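Local structure of metallo-beta-lactamase family protein (Thermus thermophilus, 2ZO4) at residues I66-H71 against G77-F82; I15-K20 against H71-Y76; L24-G29 against L56-Q61; H175-L180 against G184-G189. The protein is a metallo-beta-lactamase superfamily protein that binds two zinc ions and is probably a hydrolase, though its substrate is not established. One frame throughout, in Å; residues are numbered along the deposited sequence.

Overall arrangement
From the N terminus, the loop 15-20 between strands 8-14 and 21-29 returns in contact 2 to 71-76, closing a long excursion. Nested inside that excursion is contact 3, where strand 21-29 meets the turn leaving helix 43-55. Contact 1 crosses contact 2: its segment 66-71 shares His71 with contact 2, and its second segment, 77-82, follows directly after 71-76, so strand 65-68, the metal-binding turn and helix 79-84 form one continuous unit beside the zinc ions. Contact 4 comes later and stands in series, a hairpin of the second sheet; Thr69 of contact 1 touches it, joining the two sheets near the metals.

Contact 1 of 4, residues I66-H71 against G77-F82; sequences ILLTHH and GLSGFF. With ZN (zinc ion), chain B.
Ile66 and Phe82 meet at the end of this contact away from the zinc, their side chains crossing at about a right angle. Followed from CB, Ile66 has its CG2 branch set anti to the backbone N, with Ser79 CB at the limit of contact, while CG1 stands beside the backbone N, anti to the carbonyl carbon (chi1 -54°), and comes within 3.9 Å of Phe82 CB. The tip, Ile66 CD1, then settles 3.7 Å from Phe82 CB and 3.8 Å from Phe82 CG. A branched aliphatic chain suits this buried place because each branch finds a different residue of the helix. Two residues on, nearer the zinc, Leu68 CD1 lies 3.8 Å from Ser79 CB, and CD2 approaches the same carbon. Ser79 is small enough to sit close to the strand, and its hydroxyl is hydrogen-bonded to the carbonyl of Tyr76.

Strand 65-68 leads into the zinc-binding loop of the metallo-beta-lactamase fold, with helix 79-84 laid on one side of the sheet. Just past the strand, His70 NE2 binds a zinc ion at 2.2 Å. The far nitrogen, ND1, donates to Thr69 OG1 over 2.7 Å, with the oxygen 9° out of the ring plane; this helps fix the rotation of the imidazole. Thr69 OG1 is also hydrogen-bonded to Asp37, which makes Asp37 a more distant support of this ligand.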
# COMPACT_ATOMS: atom_id res chain seq x y z
N ILE A 66 -17.10 1.36 -1.90
CA ILE A 66 -15.68 1.19 -2.18
C ILE A 66 -14.91 1.15 -0.86
O ILE A 66 -15.00 2.07 -0.05
CB ILE A 66 -15.12 2.33 -3.07
CG1 ILE A 66 -15.94 2.49 -4.37
CG2 ILE A 66 -13.63 2.11 -3.36
CD1 ILE A 66 -15.87 1.32 -5.34
N LEU A 67 -14.15 0.07 -0.67
CA LEU A 67 -13.27 -0.06 0.49
C LEU A 67 -11.82 -0.01 0.03
O LEU A 67 -11.36 -0.90 -0.69
CB LEU A 67 -13.57 -1.36 1.25
CG LEU A 67 -15.02 -1.60 1.71
CD1 LEU A 67 -15.17 -2.97 2.33
CD2 LEU A 67 -15.49 -0.51 2.67
N LEU A 68 -11.09 1.03 0.44
CA LEU A 68 -9.70 1.20 0.02
C LEU A 68 -8.72 0.75 1.09
O LEU A 68 -8.77 1.22 2.23
CB LEU A 68 -9.41 2.66 -0.36
CG LEU A 68 -10.18 3.28 -1.53
CD1 LEU A 68 -9.75 4.73 -1.75
CD2 LEU A 68 -10.00 2.47 -2.81
N THR A 69 -7.81 -0.14 0.72
CA THR A 69 -6.74 -0.56 1.62
C THR A 69 -5.76 0.58 1.86
O THR A 69 -5.32 0.79 3.00
CB THR A 69 -6.00 -1.82 1.11
OG1 THR A 69 -5.42 -1.54 -0.17
CG2 THR A 69 -6.96 -3.01 1.00
N HIS A 70 -5.43 1.32 0.80
CA HIS A 70 -4.53 2.46 0.88
C HIS A 70 -4.59 3.38 -0.35
O HIS A 70 -5.33 3.11 -1.31
CB HIS A 70 -3.09 2.02 1.18
CG HIS A 70 -2.50 1.09 0.16
ND1 HIS A 70 -3.09 -0.10 -0.20
CD2 HIS A 70 -1.34 1.16 -0.54
CE1 HIS A 70 -2.33 -0.72 -1.09
NE2 HIS A 70 -1.26 0.03 -1.31
N HIS A 71 -3.79 4.45 -0.31
CA HIS A 71 -3.84 5.54 -1.29
C HIS A 71 -2.99 5.34 -2.55
O HIS A 71 -3.02 6.20 -3.44
CB HIS A 71 -3.36 6.84 -0.62
CG HIS A 71 -1.88 6.89 -0.43
ND1 HIS A 71 -1.24 6.28 0.63
CD2 HIS A 71 -0.90 7.46 -1.17
CE1 HIS A 71 0.06 6.48 0.55
NE2 HIS A 71 0.30 7.20 -0.54
N GLY A 77 -6.80 4.64 -7.53
CA GLY A 77 -6.93 5.41 -8.77
C GLY A 77 -8.32 5.64 -9.34
O GLY A 77 -8.61 6.72 -9.86
N LEU A 78 -9.19 4.64 -9.26
CA LEU A 78 -10.56 4.78 -9.77
C LEU A 78 -11.62 5.12 -8.72
O LEU A 78 -12.81 5.23 -9.05
CB LEU A 78 -10.98 3.55 -10.59
CG LEU A 78 -10.39 3.38 -11.99
CD1 LEU A 78 -10.94 2.13 -12.66
CD2 LEU A 78 -10.65 4.61 -12.87
N SER A 79 -11.20 5.31 -7.47
CA SER A 79 -12.15 5.56 -6.37
C SER A 79 -13.04 6.79 -6.60
O SER A 79 -14.23 6.76 -6.30
CB SER A 79 -11.43 5.65 -5.02
OG SER A 79 -10.46 6.69 -5.00
N GLY A 80 -12.45 7.85 -7.14
CA GLY A 80 -13.20 9.06 -7.48
C GLY A 80 -14.15 8.86 -8.65
O GLY A 80 -15.18 9.53 -8.72
N PHE A 81 -13.80 7.96 -9.57
CA PHE A 81 -14.66 7.60 -10.69
C PHE A 81 -15.91 6.89 -10.19
O PHE A 81 -17.03 7.29 -10.52
CB PHE A 81 -13.92 6.74 -11.73
CG PHE A 81 -14.84 6.08 -12.75
CD1 PHE A 81 -15.47 6.83 -13.75
CD2 PHE A 81 -15.06 4.70 -12.72
CE1 PHE A 81 -16.31 6.23 -14.69
CE2 PHE A 81 -15.90 4.08 -13.66
CZ PHE A 81 -16.53 4.85 -14.64
N PHE A 82 -15.71 5.85 -9.39
CA PHE A 82 -16.81 5.14 -8.75
C PHE A 82 -17.64 6.08 -7.88
O PHE A 82 -18.87 6.04 -7.94
CB PHE A 82 -16.31 3.94 -7.95
CG PHE A 82 -15.97 2.74 -8.81
CD1 PHE A 82 -14.65 2.38 -9.03
CD2 PHE A 82 -16.99 1.99 -9.40
CE1 PHE A 82 -14.34 1.28 -9.83
CE2 PHE A 82 -16.68 0.88 -10.19
CZ PHE A 82 -15.36 0.53 -10.41
ZN ZN B . 0.75 -0.20 -2.26
O HOH W 1 0.61 -0.64 -4.22

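Contact 2 of 4, residues I15-K20 against H71-Y76. With ZN (zinc ion), chain C; ZN (zinc ion), chain B.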
# COMPACT_ATOMS: atom_id res chain seq x y z
N ILE A 15 -1.68 -3.21 -14.43
CA ILE A 15 -1.21 -1.89 -14.00
C ILE A 15 0.14 -1.55 -14.64
O ILE A 15 0.99 -2.43 -14.81
CB ILE A 15 -1.14 -1.76 -12.44
CG1 ILE A 15 -0.26 -2.86 -11.83
CG2 ILE A 15 -2.54 -1.77 -11.84
CD1 ILE A 15 0.10 -2.62 -10.36
N PRO A 16 0.34 -0.26 -15.00
CA PRO A 16 1.56 0.14 -15.70
C PRO A 16 2.77 0.33 -14.76
O PRO A 16 3.55 1.26 -14.95
CB PRO A 16 1.16 1.47 -16.34
CG PRO A 16 0.17 2.04 -15.40
CD PRO A 16 -0.57 0.88 -14.79
N TYR A 17 2.91 -0.57 -13.79
CA TYR A 17 3.99 -0.52 -12.80
C TYR A 17 4.67 -1.89 -12.69
O TYR A 17 4.07 -2.90 -13.08
CB TYR A 17 3.47 -0.04 -11.44
CG TYR A 17 2.79 1.31 -11.53
CD1 TYR A 17 3.54 2.47 -11.72
CD2 TYR A 17 1.40 1.42 -11.45
CE1 TYR A 17 2.92 3.72 -11.82
CE2 TYR A 17 0.78 2.66 -11.55
CZ TYR A 17 1.54 3.80 -11.73
OH TYR A 17 0.94 5.03 -11.83
N PRO A 18 5.92 -1.94 -12.19
CA PRO A 18 6.68 -3.20 -12.10
C PRO A 18 5.94 -4.38 -11.46
O PRO A 18 6.26 -5.53 -11.76
CB PRO A 18 7.91 -2.82 -11.25
CG PRO A 18 7.70 -1.40 -10.80
CD PRO A 18 6.72 -0.78 -11.73
N LEU A 19 4.95 -4.11 -10.61
CA LEU A 19 4.11 -5.18 -10.03
C LEU A 19 3.20 -5.84 -11.07
O LEU A 19 2.79 -6.99 -10.90
CB LEU A 19 3.29 -4.64 -8.85
N LYS A 20 2.89 -5.08 -12.13
CA LYS A 20 2.19 -5.56 -13.34
C LYS A 20 0.70 -5.85 -13.19
O LYS A 20 -0.08 -5.61 -14.13
CB LYS A 20 2.91 -6.77 -13.97
CG LYS A 20 4.27 -6.44 -14.61
CD LYS A 20 4.13 -5.69 -15.94
CE LYS A 20 3.60 -6.60 -17.07
NZ LYS A 20 3.21 -5.80 -18.28
N HIS A 71 -3.79 4.45 -0.31
CA HIS A 71 -3.84 5.54 -1.29
C HIS A 71 -2.99 5.34 -2.55
O HIS A 71 -3.02 6.20 -3.44
CB HIS A 71 -3.36 6.84 -0.62
CG HIS A 71 -1.88 6.89 -0.43
ND1 HIS A 71 -1.24 6.28 0.63
CD2 HIS A 71 -0.90 7.46 -1.17
CE1 HIS A 71 0.06 6.48 0.55
NE2 HIS A 71 0.30 7.20 -0.54
N HIS A 72 -2.22 4.26 -2.62
CA HIS A 72 -1.36 4.05 -3.78
C HIS A 72 -2.21 3.95 -5.05
O HIS A 72 -3.34 3.43 -5.00
CB HIS A 72 -0.44 2.83 -3.60
CG HIS A 72 0.59 3.00 -2.53
ND1 HIS A 72 1.32 1.95 -2.03
CD2 HIS A 72 1.01 4.10 -1.85
CE1 HIS A 72 2.15 2.39 -1.09
NE2 HIS A 72 1.98 3.69 -0.97
N PRO A 73 -1.69 4.45 -6.19
CA PRO A 73 -2.51 4.63 -7.40
C PRO A 73 -3.18 3.35 -7.90
O PRO A 73 -4.31 3.41 -8.39
CB PRO A 73 -1.49 5.15 -8.43
CG PRO A 73 -0.15 4.80 -7.88
CD PRO A 73 -0.30 4.87 -6.40
N ASP A 74 -2.50 2.22 -7.77
CA ASP A 74 -3.03 0.92 -8.20
C ASP A 74 -4.23 0.40 -7.38
O ASP A 74 -4.88 -0.57 -7.77
CB ASP A 74 -1.91 -0.14 -8.26
CG ASP A 74 -1.11 -0.24 -6.96
OD1 ASP A 74 -0.83 0.80 -6.32
OD2 ASP A 74 -0.74 -1.38 -6.60
N HIS A 75 -4.52 1.05 -6.26
CA HIS A 75 -5.64 0.66 -5.39
C HIS A 75 -6.69 1.78 -5.31
O HIS A 75 -7.88 1.52 -5.16
CB HIS A 75 -5.12 0.32 -3.99
CG HIS A 75 -4.12 -0.79 -3.97
ND1 HIS A 75 -4.44 -2.08 -3.61
CD2 HIS A 75 -2.80 -0.81 -4.27
CE1 HIS A 75 -3.37 -2.85 -3.69
NE2 HIS A 75 -2.36 -2.10 -4.09
N TYR A 76 -6.22 3.01 -5.45
CA TYR A 76 -6.99 4.22 -5.13
C TYR A 76 -7.42 4.98 -6.39
O TYR A 76 -8.31 5.83 -6.33
CB TYR A 76 -6.09 5.06 -4.23
CG TYR A 76 -6.45 6.50 -3.92
CD1 TYR A 76 -6.94 6.86 -2.66
CD2 TYR A 76 -6.19 7.52 -4.84
CE1 TYR A 76 -7.21 8.20 -2.35
CE2 TYR A 76 -6.48 8.85 -4.54
CZ TYR A 76 -6.98 9.18 -3.30
OH TYR A 76 -7.24 10.50 -3.01
ZN ZN C . -0.36 -2.35 -4.52
ZN ZN B . 0.75 -0.20 -2.26
O HOH W 1 0.61 -0.64 -4.22
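The Tyr17 ring carries Pro16 CG over one face, 3.9 Å above its plane and offset toward the rim, and extends its phenol end to Pro73 of the other segment. There Pro73 CG lies 4.1 Å from Tyr17 OH, approaching the ring obliquely. The hydroxyl itself is hydrogen-bonded to Thr137. Among the imidazoles, the ring of His71 has His72 CD2 over one face, and the His72 ring has the zinc-bound water at its edge, in plane.

Beside the tyrosine, Ile15 brings its CD1 to 3.8 Å from Asp74 CB, with CG2 also against that carbon, so the isoleucine covers the aliphatic root of a metal ligand with a surface that offers it no competing polar group. The carboxylate of Asp74 is swung between its own backbone N and carbonyl carbon (chi1 53°), and OD2 binds one zinc ion at 2.3 Å. OD1 receives a weak hydrogen bond from the water that bridges the two metals. His75 NE2 binds the same zinc at 2.1 Å, whereas His72 ND1 binds the other at 2.2 Å; His75 ND1, hydrogen-bonded to Asp37, has a second-shell hold on its rotation. Proline suits the first turn of helix 73-76, where a backbone N-H is not needed, and His72 at the N-cap takes the amides of His75 and Tyr76 on its carbonyl. This is the HxHxDH signature of the metallo-beta-lactamase superfamily; in this protein His171, Asp190 and His233 complete the dinuclear zinc site.

Contact 3 of 4, residues L24-G29 against L56-Q61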
# COMPACT_ATOMS: atom_id res chain seq x y z
N LEU A 24 -8.00 -6.86 -7.06
CA LEU A 24 -9.19 -6.27 -6.47
C LEU A 24 -10.11 -7.38 -6.00
O LEU A 24 -10.01 -8.52 -6.48
CB LEU A 24 -9.92 -5.38 -7.48
CG LEU A 24 -9.12 -4.44 -8.39
CD1 LEU A 24 -10.08 -3.57 -9.18
CD2 LEU A 24 -8.15 -3.57 -7.59
N TYR A 25 -11.00 -7.06 -5.07
CA TYR A 25 -11.93 -8.05 -4.53
C TYR A 25 -13.36 -7.54 -4.56
O TYR A 25 -13.67 -6.49 -3.98
CB TYR A 25 -11.48 -8.50 -3.13
CG TYR A 25 -10.11 -9.16 -3.18
CD1 TYR A 25 -9.98 -10.51 -3.48
CD2 TYR A 25 -8.95 -8.41 -2.99
CE1 TYR A 25 -8.73 -11.11 -3.56
CE2 TYR A 25 -7.69 -9.00 -3.07
CZ TYR A 25 -7.59 -10.35 -3.36
OH TYR A 25 -6.36 -10.95 -3.45
N LEU A 26 -14.22 -8.28 -5.25
CA LEU A 26 -15.63 -7.93 -5.42
C LEU A 26 -16.48 -8.71 -4.43
O LEU A 26 -16.38 -9.94 -4.34
CB LEU A 26 -16.06 -8.24 -6.87
CG LEU A 26 -17.40 -7.80 -7.48
CD1 LEU A 26 -18.62 -8.44 -6.83
CD2 LEU A 26 -17.54 -6.28 -7.50
N LEU A 27 -17.29 -7.99 -3.66
CA LEU A 27 -18.22 -8.61 -2.72
C LEU A 27 -19.64 -8.35 -3.19
O LEU A 27 -20.03 -7.21 -3.42
CB LEU A 27 -18.02 -8.07 -1.30
CG LEU A 27 -16.82 -8.54 -0.47
CD1 LEU A 27 -15.52 -7.92 -0.96
CD2 LEU A 27 -17.04 -8.21 0.99
N GLN A 28 -20.41 -9.43 -3.35
CA GLN A 28 -21.82 -9.32 -3.73
C GLN A 28 -22.67 -10.16 -2.78
O GLN A 28 -22.31 -11.28 -2.44
CB GLN A 28 -22.01 -9.78 -5.18
CG GLN A 28 -23.43 -9.59 -5.74
CD GLN A 28 -23.57 -10.11 -7.16
OE1 GLN A 28 -22.86 -11.04 -7.57
NE2 GLN A 28 -24.47 -9.51 -7.92
N GLY A 29 -23.80 -9.60 -2.34
CA GLY A 29 -24.70 -10.30 -1.44
C GLY A 29 -25.64 -9.34 -0.74
O GLY A 29 -25.35 -8.15 -0.63
N LEU A 56 -19.89 -11.05 -14.15
CA LEU A 56 -20.78 -11.24 -13.00
C LEU A 56 -22.16 -10.64 -13.24
O LEU A 56 -23.05 -10.79 -12.39
CB LEU A 56 -20.15 -10.61 -11.75
CG LEU A 56 -18.84 -11.21 -11.23
CD1 LEU A 56 -18.10 -10.21 -10.35
CD2 LEU A 56 -19.10 -12.52 -10.49
N GLY A 57 -22.34 -9.98 -14.38
CA GLY A 57 -23.61 -9.34 -14.73
C GLY A 57 -23.77 -7.94 -14.17
O GLY A 57 -24.88 -7.50 -13.89
N LEU A 58 -22.64 -7.24 -14.03
CA LEU A 58 -22.62 -5.95 -13.35
C LEU A 58 -22.00 -4.84 -14.20
O LEU A 58 -21.20 -5.10 -15.11
CB LEU A 58 -21.86 -6.06 -12.01
CG LEU A 58 -22.38 -7.04 -10.96
CD1 LEU A 58 -21.32 -7.32 -9.89
CD2 LEU A 58 -23.69 -6.56 -10.32
N CYS A 59 -22.40 -3.60 -13.90
CA CYS A 59 -21.84 -2.40 -14.51
C CYS A 59 -21.06 -1.66 -13.44
O CYS A 59 -21.22 -1.94 -12.25
CB CYS A 59 -22.97 -1.50 -15.03
SG CYS A 59 -24.20 -2.34 -16.06
N PHE A 60 -20.23 -0.71 -13.85
CA PHE A 60 -19.54 0.20 -12.92
C PHE A 60 -20.52 0.83 -11.94
O PHE A 60 -20.23 0.97 -10.75
CB PHE A 60 -18.82 1.33 -13.67
CG PHE A 60 -17.58 0.89 -14.41
CD1 PHE A 60 -16.57 0.19 -13.76
CD2 PHE A 60 -17.41 1.24 -15.75
CE1 PHE A 60 -15.41 -0.20 -14.45
CE2 PHE A 60 -16.25 0.86 -16.45
CZ PHE A 60 -15.25 0.14 -15.78
N GLN A 61 -21.70 1.19 -12.45
CA GLN A 61 -22.72 1.90 -11.66
C GLN A 61 -23.35 1.04 -10.57
O GLN A 61 -23.98 1.58 -9.65
CB GLN A 61 -23.81 2.48 -12.58
CG GLN A 61 -23.34 3.61 -13.51
CD GLN A 61 -22.68 3.13 -14.80
OE1 GLN A 61 -22.50 1.92 -15.02
NE2 GLN A 61 -22.32 4.07 -15.66
O HOH W 2 -25.24 -9.89 -10.78
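Leu26 and Leu56 reach toward each other tip to tip, strand against the turn that ends helix 43-55. Along the strand, Leu26 is the first residue to take part. Its CG lies anti to the backbone N (chi1 -170°), which carries the branch point out from the sheet to within 3.8 Å of Leu56 CD1. Leu26 CD1 goes on to touch the same methyl and also comes 4.2 Å from Leu58 CD1, so one leucine bridges the two on the turn. Leucine suits this buried place: its branch point and a single methyl, CD1, meet both leucines of the turn; the same side chain also packs on Leu53 of the helix.

Two residues on, Gln28 points the same way, as alternate residues of a strand do. Its chain is extended, and its amide arrives from the opposite direction to Leu58, with NE2 3.9 Å from Leu58 CD2. The polar group is not left to the methyl alone: Gln28 NE2 donates to a water at 3.0 Å, and that water donates in turn to Leu56 O over 2.9 Å. A partly exposed position suits glutamine, whose extended chain carries the amide past Leu58 to the water.

Between the two leucines, Gly57 has the positive phi of 86° that glycine accepts readily. It closes helix 43-55 in a Schellman motif, the turn by which that helix ends over the six-stranded sheet of the metallo-beta-lactamase fold.

Contact 4 of 4, residues H175-L180 against G184-G189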
# COMPACT_ATOMS: atom_id res chain seq x y z
N HIS A 175 -2.79 2.47 5.88
CA HIS A 175 -3.09 1.20 5.24
C HIS A 175 -4.02 0.39 6.15
O HIS A 175 -3.79 0.28 7.36
CB HIS A 175 -1.82 0.41 4.92
CG HIS A 175 -2.08 -0.84 4.15
ND1 HIS A 175 -2.48 -2.02 4.75
CD2 HIS A 175 -2.02 -1.10 2.82
CE1 HIS A 175 -2.65 -2.94 3.82
NE2 HIS A 175 -2.38 -2.41 2.65
N ALA A 176 -5.07 -0.14 5.54
CA ALA A 176 -6.01 -0.97 6.27
C ALA A 176 -6.19 -2.30 5.55
O ALA A 176 -6.34 -2.34 4.33
CB ALA A 176 -7.36 -0.24 6.40
N ALA A 177 -6.14 -3.39 6.32
CA ALA A 177 -6.58 -4.70 5.83
C ALA A 177 -8.03 -4.92 6.27
O ALA A 177 -8.49 -4.30 7.23
CB ALA A 177 -5.68 -5.80 6.37
N PHE A 178 -8.73 -5.80 5.56
CA PHE A 178 -10.12 -6.10 5.90
C PHE A 178 -10.24 -7.58 6.21
O PHE A 178 -9.98 -8.44 5.36
CB PHE A 178 -11.06 -5.67 4.77
CG PHE A 178 -11.02 -4.19 4.48
CD1 PHE A 178 -11.76 -3.29 5.23
CD2 PHE A 178 -10.21 -3.69 3.45
CE1 PHE A 178 -11.71 -1.91 4.97
CE2 PHE A 178 -10.15 -2.32 3.18
CZ PHE A 178 -10.90 -1.43 3.94
N TYR A 179 -10.64 -7.88 7.45
CA TYR A 179 -10.64 -9.24 7.96
C TYR A 179 -12.05 -9.79 8.20
O TYR A 179 -12.85 -9.20 8.94
CB TYR A 179 -9.81 -9.32 9.25
CG TYR A 179 -9.57 -10.72 9.79
CD1 TYR A 179 -9.18 -11.77 8.95
CD2 TYR A 179 -9.72 -10.99 11.15
CE1 TYR A 179 -8.95 -13.05 9.46
CE2 TYR A 179 -9.50 -12.27 11.66
CZ TYR A 179 -9.11 -13.29 10.81
OH TYR A 179 -8.89 -14.55 11.32
N LEU A 180 -12.34 -10.90 7.53
CA LEU A 180 -13.59 -11.63 7.71
C LEU A 180 -13.37 -12.65 8.82
O LEU A 180 -12.85 -13.74 8.58
CB LEU A 180 -14.02 -12.32 6.40
CG LEU A 180 -14.59 -11.45 5.28
CD1 LEU A 180 -13.55 -10.51 4.67
CD2 LEU A 180 -15.18 -12.33 4.20
N GLY A 184 -12.21 -16.39 8.65
CA GLY A 184 -10.76 -16.37 8.86
C GLY A 184 -10.04 -15.96 7.59
O GLY A 184 -8.88 -16.31 7.38
N VAL A 185 -10.74 -15.21 6.74
CA VAL A 185 -10.21 -14.77 5.46
C VAL A 185 -9.76 -13.32 5.59
O VAL A 185 -10.54 -12.44 5.97
CB VAL A 185 -11.26 -14.93 4.33
CG1 VAL A 185 -10.81 -14.20 3.05
CG2 VAL A 185 -11.52 -16.41 4.04
N LEU A 186 -8.48 -13.09 5.30
CA LEU A 186 -7.87 -11.76 5.39
C LEU A 186 -7.68 -11.16 4.01
O LEU A 186 -7.01 -11.75 3.16
CB LEU A 186 -6.53 -11.83 6.11
CG LEU A 186 -5.69 -10.54 6.23
CD1 LEU A 186 -6.41 -9.47 7.04
CD2 LEU A 186 -4.32 -10.83 6.84
N LEU A 187 -8.27 -9.99 3.79
CA LEU A 187 -8.00 -9.21 2.60
C LEU A 187 -6.91 -8.24 3.01
O LEU A 187 -7.18 -7.18 3.58
CB LEU A 187 -9.28 -8.50 2.10
CG LEU A 187 -10.49 -9.42 1.85
CD1 LEU A 187 -11.73 -8.61 1.48
CD2 LEU A 187 -10.19 -10.48 0.79
N ALA A 188 -5.67 -8.63 2.72
CA ALA A 188 -4.48 -8.05 3.34
C ALA A 188 -4.00 -6.75 2.72
O ALA A 188 -3.16 -6.07 3.31
CB ALA A 188 -3.35 -9.08 3.37
N GLY A 189 -4.51 -6.40 1.54
CA GLY A 189 -3.98 -5.27 0.78
C GLY A 189 -2.50 -5.51 0.49
O GLY A 189 -2.11 -6.61 0.13
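Phe178 and Leu187 form an antiparallel hydrogen-bonded pair in this hairpin. Phe178 N donates to Leu187 O over 2.9 Å, and Leu187 N returns a bond of 2.8 Å to Phe178 O. Next to the turn, Leu180 N donates to Val185 O, while Leu180 O receives Val185 N at 3.2 Å and, weakly, Gly184 N. Two residues thus face Leu180, a G1 beta bulge, and its glycine has the positive phi of 74° that this bulge favours.

Apolar contacts fill both faces. On the face of Phe178, Leu180, Val185 and Leu187, the tips Leu180 CD1 and Leu187 CD1 are 4.1 Å apart. On the other face Leu186 CD1 lies 3.8 Å from Ala177 CB, whose small size admits it, and Tyr179 CD1 touches Leu186 CB.

Two rings also meet the backbone of the partner strand. Tyr179, with CG anti to its amide nitrogen (chi1 -172°), lays its ring back along that strand: CD1 is 3.3 Å from Val185 O, Leu186 N lies in plane at the ring's edge, and OH comes near Gly184 CA. At the far end the edge of the His175 imidazole has CE1 3.2 Å from Ala188 O, in the ring plane. Its NE2 is hydrogen-bonded to the amide of the zinc ligand Asp190 and its ND1 to Thr168, so both nitrogens are held.

Strand 161-167 flanks 176-180, and strand 228-231 runs parallel to 185-189, placing the hairpin in the middle of the five-stranded sheet, with its His175 end beside His70 and the metals.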